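Local coordinates for transmembrane protein (Bartonella henselae, PDB 3PAM) that probably serves as part of the extracellular solute-binding component of an ABC-type oligopeptide transport system, helping to capture peptides for uptake, at residues A[136-139]-A[140-143]; A[145-148]-A[149-152]; A[192-195]-A[196-200]. All coordinates share one frame; numbering follows the deposited sequence.

Interaction 1: A[136-139]-A[140-143]; sequences QSLE and EEKV
Glu140 reaches back past the start of its own helix and takes the backbone N-H of Gln136 on its carboxylate, with Gln136 N 3.2 Å from Glu140 OE1. The bond is nearly straight, but the donor comes from above the carboxylate plane, 46° out of it. The torsions put the group there: CG stands anti to the carbonyl carbon (chi1 -66°) and the rest of the chain is extended. The Gln136 side chain lies across this group, its CG 3.4 Å from Glu140 OE1, with the amide and carboxylate planes only 20° apart. Ser137 is the N-cap residue: its OG accepts a weak, long bond from Glu140 N at 3.4 Å and also touches Glu140 CG. Its carbonyl oxygen takes the first regular helical bond, Glu141 N to Ser137 O at 2.9 Å. Strand 130-135 passes here into the first turn of helix 138-152, the helix of a beta-alpha-beta unit completed by strand 157-162. Glu140 is buried, and its other oxygen, OE2, forms a salt bridge to Lys183 of strand 179-184, so a charge from the neighbouring strand probably stabilises the ionised carboxylate. Glu139 and Leu138 are exposed, and their CB atoms point away from the following turn. Leu138 CD1 nevertheless lies alongside Glu141, 3.8 Å from OE1, the two chains pointing the same way. Glu139 O accepts a weak bond from Val143 N, and Val143 CG2 lies 3.4 Å from that same oxygen. Leu138 O receives Lys142 N at 3.0 Å, while Lys142 CG passes the oxygen at 3.5 Å.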
ATOM      1  N   GLN A 136      -0.039  17.528  -2.411  1.00 50.69           N
ATOM      2  CA  GLN A 136       0.803  18.698  -2.649  1.00 55.06           C
ATOM      3  C   GLN A 136       0.522  19.376  -3.975  1.00 56.18           C
ATOM      4  O   GLN A 136       0.648  20.597  -4.067  1.00 59.48           O
ATOM      5  CB  GLN A 136       2.296  18.365  -2.508  1.00 58.00           C
ATOM      6  CG  GLN A 136       2.775  17.079  -3.191  1.00 58.25           C
ATOM      7  CD  GLN A 136       4.264  16.835  -2.968  1.00 66.38           C
ATOM      8  OE1 GLN A 136       4.840  17.303  -1.985  1.00 70.69           O
ATOM      9  NE2 GLN A 136       4.901  16.122  -3.894  1.00 69.44           N
ATOM     10  N   SER A 137       0.125  18.600  -4.989  1.00 54.58           N
ATOM     11  CA  SER A 137      -0.024  19.120  -6.362  1.00 55.52           C
ATOM     12  C   SER A 137      -1.410  18.850  -6.976  1.00 53.35           C
ATOM     13  O   SER A 137      -2.093  17.901  -6.590  1.00 51.26           O
ATOM     14  CB  SER A 137       1.064  18.537  -7.255  1.00 57.18           C
ATOM     15  OG  SER A 137       0.703  17.244  -7.713  1.00 57.81           O
ATOM     16  N   LEU A 138      -1.805  19.679  -7.939  1.00 54.64           N
ATOM     17  CA  LEU A 138      -3.091  19.543  -8.635  1.00 54.16           C
ATOM     18  C   LEU A 138      -3.325  18.172  -9.252  1.00 53.30           C
ATOM     19  O   LEU A 138      -4.455  17.714  -9.332  1.00 52.93           O
ATOM     20  CB  LEU A 138      -3.215  20.597  -9.733  1.00 57.27           C
ATOM     21  CG  LEU A 138      -3.908  21.949  -9.525  1.00 59.07           C
ATOM     22  CD1 LEU A 138      -4.126  22.343  -8.056  1.00 55.72           C
ATOM     23  CD2 LEU A 138      -3.109  23.024 -10.293  1.00 60.58           C
ATOM     24  N   GLU A 139      -2.256  17.530  -9.701  1.00 54.70           N
ATOM     25  CA  GLU A 139      -2.342  16.213 -10.302  1.00 55.59           C
ATOM     26  C   GLU A 139      -2.673  15.172  -9.232  1.00 52.92           C
ATOM     27  O   GLU A 139      -3.360  14.186  -9.506  1.00 52.91           O
ATOM     28  CB  GLU A 139      -1.021  15.856 -11.006  1.00 58.46           C
ATOM     29  CG  GLU A 139      -1.131  14.638 -11.931  1.00 62.04           C
ATOM     30  CD  GLU A 139       0.220  14.047 -12.327  1.00 67.54           C
ATOM     31  OE1 GLU A 139       0.863  13.381 -11.472  1.00 67.82           O
ATOM     32  OE2 GLU A 139       0.623  14.228 -13.500  1.00 69.79           O
ATOM     33  N   GLU A 140      -2.165  15.381  -8.018  1.00 51.42           N
ATOM     34  CA  GLU A 140      -2.434  14.450  -6.924  1.00 48.83           C
ATOM     35  C   GLU A 140      -3.860  14.672  -6.486  1.00 47.18           C
ATOM     36  O   GLU A 140      -4.596  13.712  -6.224  1.00 45.61           O
ATOM     37  CB  GLU A 140      -1.482  14.667  -5.746  1.00 48.53           C
ATOM     38  CG  GLU A 140      -0.013  14.334  -6.043  1.00 52.17           C
ATOM     39  CD  GLU A 140       0.870  14.299  -4.801  1.00 54.21           C
ATOM     40  OE1 GLU A 140       0.416  14.678  -3.687  1.00 50.83           O
ATOM     41  OE2 GLU A 140       2.048  13.891  -4.953  1.00 60.09           O
ATOM     42  N   GLU A 141      -4.258  15.946  -6.433  1.00 47.68           N
ATOM     43  CA  GLU A 141      -5.611  16.294  -6.005  1.00 46.47           C
ATOM     44  C   GLU A 141      -6.622  15.614  -6.910  1.00 46.80           C
ATOM     45  O   GLU A 141      -7.554  14.996  -6.418  1.00 45.54           O
ATOM     46  CB  GLU A 141      -5.808  17.801  -6.002  1.00 48.78           C
ATOM     47  CG  GLU A 141      -7.234  18.244  -5.789  1.00 48.85           C
ATOM     48  CD  GLU A 141      -7.379  19.738  -5.931  1.00 54.75           C
ATOM     49  OE1 GLU A 141      -7.100  20.289  -7.037  1.00 56.99           O
ATOM     50  OE2 GLU A 141      -7.770  20.369  -4.928  1.00 56.48           O
ATOM     51  N   LYS A 142      -6.418  15.689  -8.225  1.00 44.55           N
ATOM     52  CA  LYS A 142      -7.304  14.972  -9.153  1.00 44.40           C
ATOM     53  C   LYS A 142      -7.389  13.484  -8.810  1.00 43.06           C
ATOM     54  O   LYS A 142      -8.482  12.934  -8.752  1.00 42.31           O
ATOM     55  CB  LYS A 142      -6.870  15.136 -10.605  1.00 48.07           C
ATOM     56  CG  LYS A 142      -7.140  16.502 -11.246  1.00 49.34           C
ATOM     57  CD  LYS A 142      -6.509  16.530 -12.630  1.00 52.93           C
ATOM     58  CE  LYS A 142      -6.873  17.793 -13.418  1.00 54.84           C
ATOM     59  NZ  LYS A 142      -6.326  19.038 -12.782  1.00 53.82           N
ATOM     60  N   VAL A 143      -6.246  12.838  -8.568  1.00 43.38           N
ATOM     61  CA  VAL A 143      -6.231  11.397  -8.311  1.00 41.73           C
ATOM     62  C   VAL A 143      -6.919  11.077  -6.977  1.00 38.68           C
ATOM     63  O   VAL A 143      -7.662  10.096  -6.862  1.00 37.22           O
ATOM     64  CB  VAL A 143      -4.790  10.812  -8.315  1.00 43.68           C
ATOM     65  CG1 VAL A 143      -4.781   9.337  -7.868  1.00 41.15           C
ATOM     66  CG2 VAL A 143      -4.169  10.937  -9.681  1.00 46.87           C
TER

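Interaction 2: A[145-148]-A[149-152]; sequences LAFQ and SNLS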
ATOM      1  N   LEU A 145      -9.204  12.888  -5.576  1.00 35.52           N
ATOM      2  CA  LEU A 145     -10.620  13.207  -5.730  1.00 34.74           C
ATOM      3  C   LEU A 145     -11.356  12.070  -6.403  1.00 36.01           C
ATOM      4  O   LEU A 145     -12.495  11.768  -6.051  1.00 36.98           O
ATOM      5  CB  LEU A 145     -10.784  14.497  -6.521  1.00 35.35           C
ATOM      6  CG  LEU A 145     -10.524  15.814  -5.784  1.00 33.21           C
ATOM      7  CD1 LEU A 145     -10.412  16.951  -6.788  1.00 30.72           C
ATOM      8  CD2 LEU A 145     -11.642  16.077  -4.757  1.00 28.92           C
ATOM      9  N   ALA A 146     -10.699  11.425  -7.358  1.00 37.00           N
ATOM     10  CA  ALA A 146     -11.223  10.202  -7.958  1.00 37.64           C
ATOM     11  C   ALA A 146     -11.330   9.080  -6.919  1.00 36.55           C
ATOM     12  O   ALA A 146     -12.301   8.339  -6.899  1.00 37.81           O
ATOM     13  CB  ALA A 146     -10.333   9.775  -9.124  1.00 39.19           C
ATOM     14  N   PHE A 147     -10.329   8.946  -6.058  1.00 35.86           N
ATOM     15  CA  PHE A 147     -10.395   7.963  -4.972  1.00 34.79           C
ATOM     16  C   PHE A 147     -11.568   8.287  -4.054  1.00 33.94           C
ATOM     17  O   PHE A 147     -12.314   7.396  -3.679  1.00 34.64           O
ATOM     18  CB  PHE A 147      -9.070   7.901  -4.203  1.00 33.35           C
ATOM     19  CG  PHE A 147      -8.935   6.707  -3.280  1.00 32.05           C
ATOM     20  CD1 PHE A 147      -9.642   5.532  -3.491  1.00 32.86           C
ATOM     21  CD2 PHE A 147      -8.056   6.755  -2.213  1.00 31.39           C
ATOM     22  CE1 PHE A 147      -9.486   4.443  -2.617  1.00 33.77           C
ATOM     23  CE2 PHE A 147      -7.899   5.666  -1.356  1.00 31.03           C
ATOM     24  CZ  PHE A 147      -8.608   4.515  -1.553  1.00 28.37           C
ATOM     25  N   GLN A 148     -11.749   9.571  -3.745  1.00 39.18           N
ATOM     26  CA  GLN A 148     -12.840  10.033  -2.883  1.00 38.46           C
ATOM     27  C   GLN A 148     -14.196   9.497  -3.355  1.00 39.55           C
ATOM     28  O   GLN A 148     -14.973   8.961  -2.556  1.00 39.30           O
ATOM     29  CB  GLN A 148     -12.855  11.563  -2.806  1.00 39.32           C
ATOM     30  CG  GLN A 148     -14.096  12.166  -2.111  1.00 38.49           C
ATOM     31  CD  GLN A 148     -14.018  13.668  -2.028  1.00 41.60           C
ATOM     32  OE1 GLN A 148     -13.808  14.231  -0.957  1.00 43.78           O
ATOM     33  NE2 GLN A 148     -14.162  14.334  -3.167  1.00 43.27           N
ATOM     34  N   SER A 149     -14.442   9.623  -4.658  1.00 41.80           N
ATOM     35  CA  SER A 149     -15.659   9.134  -5.307  1.00 43.19           C
ATOM     36  C   SER A 149     -15.869   7.616  -5.176  1.00 42.82           C
ATOM     37  O   SER A 149     -16.984   7.152  -4.920  1.00 43.42           O
ATOM     38  CB  SER A 149     -15.639   9.529  -6.779  1.00 45.80           C
ATOM     39  OG  SER A 149     -16.511   8.701  -7.518  1.00 49.65           O
ATOM     40  N   ASN A 150     -14.807   6.850  -5.401  1.00 42.55           N
ATOM     41  CA  ASN A 150     -14.829   5.416  -5.157  1.00 42.94           C
ATOM     42  C   ASN A 150     -15.232   5.087  -3.706  1.00 40.21           C
ATOM     43  O   ASN A 150     -16.002   4.167  -3.479  1.00 40.87           O
ATOM     44  CB  ASN A 150     -13.466   4.787  -5.466  1.00 43.77           C
ATOM     45  CG  ASN A 150     -12.985   5.088  -6.871  1.00 47.95           C
ATOM     46  OD1 ASN A 150     -13.770   5.437  -7.748  1.00 51.31           O
ATOM     47  ND2 ASN A 150     -11.681   4.943  -7.098  1.00 49.81           N
ATOM     48  N   LEU A 151     -14.721   5.857  -2.747  1.00 37.31           N
ATOM     49  CA  LEU A 151     -14.890   5.534  -1.335  1.00 35.40           C
ATOM     50  C   LEU A 151     -16.269   5.927  -0.835  1.00 35.29           C
ATOM     51  O   LEU A 151     -16.819   5.251   0.047  1.00 35.08           O
ATOM     52  CB  LEU A 151     -13.812   6.191  -0.467  1.00 33.23           C
ATOM     53  CG  LEU A 151     -12.359   5.746  -0.630  1.00 33.24           C
ATOM     54  CD1 LEU A 151     -11.412   6.797  -0.001  1.00 29.69           C
ATOM     55  CD2 LEU A 151     -12.108   4.355  -0.045  1.00 31.46           C
ATOM     56  N   SER A 152     -16.810   6.999  -1.416  1.00 36.00           N
ATOM     57  CA  SER A 152     -18.148   7.497  -1.099  0.50 37.14           C
ATOM     58  C   SER A 152     -19.208   6.426  -1.359  1.00 38.89           C
ATOM     59  O   SER A 152     -20.206   6.327  -0.637  1.00 39.83           O
ATOM     60  CB  SER A 152     -18.454   8.741  -1.938  0.50 38.58           C
ATOM     61  OG  SER A 152     -19.602   9.420  -1.463  0.50 39.40           O
TER
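Leu151 lies against the face of the Phe147 ring one turn earlier in helix 138-152, the helix of the beta-alpha-beta unit that links strands 130-135 and 157-162. Starting at CB, the leucine rests beside two carbonyl oxygens of the preceding turn, those of Phe147 and Gln148. CG comes next, 3.5 Å from Phe147 O and close to CE1 at the ring's rim. With CG anti to the carbonyl carbon (chi1 -66°) the branch is carried toward the phenyl group. The two methyls then meet the ring differently. CD2 overhangs the rim beyond the CE1-CZ bond, 3.7 Å from Phe147 CE1 and almost as near to CZ. CD1 alone sits over the centre, a CH-pi contact in which it lies 3.8 Å from the ring centroid and only 4° off the ring normal.

The phenylalanine meets this methyl pair because its own CG is anti to the backbone N (chi1 -167°). Phe147 and Leu151 are both buried. Phe8 and Phe30 add further aromatic contacts to the ring, the latter edge-to-face, and Ile133 of strand 130-135 also touches it; Leu151 in turn packs on Phe131 and Ala158. This is the side of the helix turned to the sheet. Ser149 and Ser152, by contrast, are exposed and are tied to the preceding turn by regular backbone bonds, among them Ser152 N to Gln148 O at 2.9 Å. Phe147 and Leu151 are also joined by the backbone, Leu151 N donating to Phe147 O at 3.0 Å.

Interaction 3: A[192-195]-A[196-200]; sequences NEQI and NRWSS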
ATOM      1  N   ASN A 192      20.819  -0.474   2.521  1.00 42.46           N
ATOM      2  CA  ASN A 192      20.561   0.094   3.842  1.00 42.70           C
ATOM      3  C   ASN A 192      19.364   1.035   3.882  1.00 40.95           C
ATOM      4  O   ASN A 192      18.789   1.251   4.947  1.00 40.40           O
ATOM      5  CB  ASN A 192      21.780   0.877   4.346  1.00 44.79           C
ATOM      6  CG  ASN A 192      22.926  -0.021   4.754  1.00 49.76           C
ATOM      7  OD1 ASN A 192      22.772  -1.242   4.815  1.00 53.99           O
ATOM      8  ND2 ASN A 192      24.086   0.574   5.035  1.00 49.88           N
ATOM      9  N   GLU A 193      19.018   1.636   2.746  1.00 40.60           N
ATOM     10  CA  GLU A 193      17.884   2.555   2.734  1.00 39.25           C
ATOM     11  C   GLU A 193      16.584   1.838   3.120  1.00 37.60           C
ATOM     12  O   GLU A 193      15.634   2.495   3.540  1.00 37.05           O
ATOM     13  CB  GLU A 193      17.746   3.302   1.397  1.00 39.75           C
ATOM     14  CG  GLU A 193      17.132   2.505   0.262  1.00 37.83           C
ATOM     15  CD  GLU A 193      18.025   1.395  -0.206  1.00 38.70           C
ATOM     16  OE1 GLU A 193      19.199   1.347   0.250  1.00 41.98           O
ATOM     17  OE2 GLU A 193      17.567   0.572  -1.026  1.00 36.87           O
ATOM     18  N   GLN A 194      16.567   0.503   3.002  1.00 37.33           N
ATOM     19  CA  GLN A 194      15.384  -0.286   3.329  1.00 35.51           C
ATOM     20  C   GLN A 194      15.027  -0.113   4.797  1.00 35.24           C
ATOM     21  O   GLN A 194      13.845  -0.055   5.131  1.00 34.89           O
ATOM     22  CB  GLN A 194      15.566  -1.779   3.004  1.00 36.48           C
ATOM     23  CG  GLN A 194      15.695  -2.155   1.506  1.00 35.68           C
ATOM     24  CD  GLN A 194      14.593  -1.572   0.660  1.00 35.53           C
ATOM     25  OE1 GLN A 194      13.402  -1.740   0.961  1.00 37.44           O
ATOM     26  NE2 GLN A 194      14.966  -0.872  -0.395  1.00 34.38           N
ATOM     27  N   ILE A 195      16.038  -0.004   5.663  1.00 35.61           N
ATOM     28  CA  ILE A 195      15.815   0.138   7.097  1.00 35.43           C
ATOM     29  C   ILE A 195      15.046   1.416   7.400  1.00 35.26           C
ATOM     30  O   ILE A 195      14.161   1.413   8.247  1.00 34.45           O
ATOM     31  CB  ILE A 195      17.141   0.142   7.910  1.00 37.39           C
ATOM     32  CG1 ILE A 195      18.078  -0.988   7.465  1.00 38.26           C
ATOM     33  CG2 ILE A 195      16.876   0.084   9.432  1.00 36.77           C
ATOM     34  CD1 ILE A 195      19.505  -0.897   8.087  1.00 35.36           C
ATOM     35  N   ASN A 196      15.426   2.508   6.730  1.00 36.23           N
ATOM     36  CA  ASN A 196      14.753   3.797   6.856  1.00 36.02           C
ATOM     37  C   ASN A 196      13.300   3.751   6.341  1.00 34.94           C
ATOM     38  O   ASN A 196      12.428   4.453   6.841  1.00 34.93           O
ATOM     39  CB  ASN A 196      15.560   4.842   6.087  1.00 37.10           C
ATOM     40  CG  ASN A 196      15.177   6.262   6.435  1.00 37.85           C
ATOM     41  OD1 ASN A 196      14.790   6.562   7.563  1.00 38.80           O
ATOM     42  ND2 ASN A 196      15.295   7.154   5.457  1.00 40.05           N
ATOM     43  N   ARG A 197      13.027   2.899   5.362  1.00 34.51           N
ATOM     44  CA  ARG A 197      11.675   2.838   4.779  1.00 33.38           C
ATOM     45  C   ARG A 197      10.706   1.948   5.549  1.00 32.73           C
ATOM     46  O   ARG A 197       9.539   2.308   5.730  1.00 33.19           O
ATOM     47  CB  ARG A 197      11.742   2.337   3.341  1.00 33.41           C
ATOM     48  CG  ARG A 197      12.639   3.132   2.445  1.00 35.52           C
ATOM     49  CD  ARG A 197      12.740   2.464   1.079  1.00 37.13           C
ATOM     50  NE  ARG A 197      13.214   3.404   0.063  1.00 37.93           N
ATOM     51  CZ  ARG A 197      13.348   3.106  -1.227  1.00 39.31           C
ATOM     52  NH1 ARG A 197      13.048   1.890  -1.695  1.00 37.22           N
ATOM     53  NH2 ARG A 197      13.788   4.040  -2.057  1.00 42.02           N
ATOM     54  N   TRP A 198      11.171   0.782   5.984  1.00 32.51           N
ATOM     55  CA  TRP A 198      10.250  -0.260   6.443  1.00 32.43           C
ATOM     56  C   TRP A 198      10.476  -0.796   7.845  1.00 33.35           C
ATOM     57  O   TRP A 198       9.619  -1.516   8.350  1.00 33.82           O
ATOM     58  CB  TRP A 198      10.298  -1.453   5.500  1.00 32.58           C
ATOM     59  CG  TRP A 198       9.927  -1.112   4.120  1.00 30.86           C
ATOM     60  CD1 TRP A 198      10.745  -1.078   3.052  1.00 31.56           C
ATOM     61  CD2 TRP A 198       8.644  -0.718   3.661  1.00 30.83           C
ATOM     62  NE1 TRP A 198      10.059  -0.700   1.938  1.00 31.30           N
ATOM     63  CE2 TRP A 198       8.756  -0.475   2.278  1.00 31.52           C
ATOM     64  CE3 TRP A 198       7.395  -0.560   4.281  1.00 30.54           C
ATOM     65  CZ2 TRP A 198       7.668  -0.076   1.490  1.00 29.80           C
ATOM     66  CZ3 TRP A 198       6.326  -0.180   3.512  1.00 30.63           C
ATOM     67  CH2 TRP A 198       6.468   0.061   2.121  1.00 31.84           C
ATOM     68  N   SER A 199      11.614  -0.490   8.462  1.00 33.49           N
ATOM     69  CA  SER A 199      11.949  -1.156   9.711  1.00 34.89           C
ATOM     70  C   SER A 199      11.066  -0.591  10.813  1.00 35.70           C
ATOM     71  O   SER A 199      10.617   0.561  10.741  1.00 35.26           O
ATOM     72  CB  SER A 199      13.420  -0.957  10.065  1.00 35.47           C
ATOM     73  OG  SER A 199      13.575   0.317  10.655  1.00 34.40           O
ATOM     74  N   SER A 200      10.837  -1.406  11.831  1.00 36.95           N
ATOM     75  CA  SER A 200       9.938  -1.057  12.926  1.00 38.15           C
ATOM     76  C   SER A 200      10.485   0.097  13.754  1.00 38.96           C
ATOM     77  O   SER A 200       9.721   0.953  14.226  1.00 38.74           O
ATOM     78  CB  SER A 200       9.752  -2.266  13.836  1.00 39.54           C
ATOM     79  OG  SER A 200      11.024  -2.728  14.230  1.00 40.99           O
TER
HETATM   80  O   HOH W   1      11.555  -0.649  -0.701  1.00 38.14           O
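Gln194 and Trp198, one turn apart, lie side by side and point the same way, the amide plane turned 25° from the indole. Gln194 OE1 reaches the edge of the indole in its plane, 3.4 Å from Trp198 CD1. One water ties the group together: it donates to Gln194 OE1 at 2.7 Å and accepts from Trp198 NE1 at 3.0 Å and from Arg197 NH1. The water is in plane at the edges of both the indole and the guanidinium, so one water is shared by three side chains. Gln194 gets there by a turn about the CB-CG bond (chi2 -51°), and the other end of its amide is held as well, NE2 donating to Glu193 OE2 at 3.0 Å. Bonds at both ends fix the rotation of the amide, and Gly191 N, just before Asn192, in turn holds Glu193 OE2 in place. Glu193 CG lies over one face of the Arg197 guanidinium, offset toward its rim, while the carboxylate and guanidinium planes stand perpendicular; their charged atoms do not touch.

All this is mounted on the short helix 193-198, which rests on helices 217-228 and 232-249 within the family 5 solute-binding fold. Trp198 packs on Ile219 and Leu246 from these two helices, and Gln194 on Leu242. At the C-terminal end the chain leaves helical geometry at Ser199, and Ile195 O there accepts twice: from Ser199 OG at 2.7 Å and from Ser199 N at 3.2 Å, the two donors arriving from opposite faces of the carbonyl plane. Ser199 OG also touches Ile195 CG2 at 3.5 Å. Beyond it, Ser199 O is bonded by Ser202 OG and Asn210 ND2.

Overall arrangement
Interactions 1 and 2 share helix 138-152, following each other along it with centres 13 Å apart, whereas interaction 3 belongs to the short helix 193-198, across the chain's centre from interaction 2 and about 16 Å away at the nearest atoms. All three are partly buried, yet their chemistry differs. At the helix start, interaction 1 is polar, with a capping serine and a buried acid paired to a lysine from the sheet. Further along the same helix, interaction 2 is apolar on its buried side, where aromatic and aliphatic groups meet. Interaction 3 combines both characters: an indole packed against two helices has its N-H joined to an amide and a guanidinium through water.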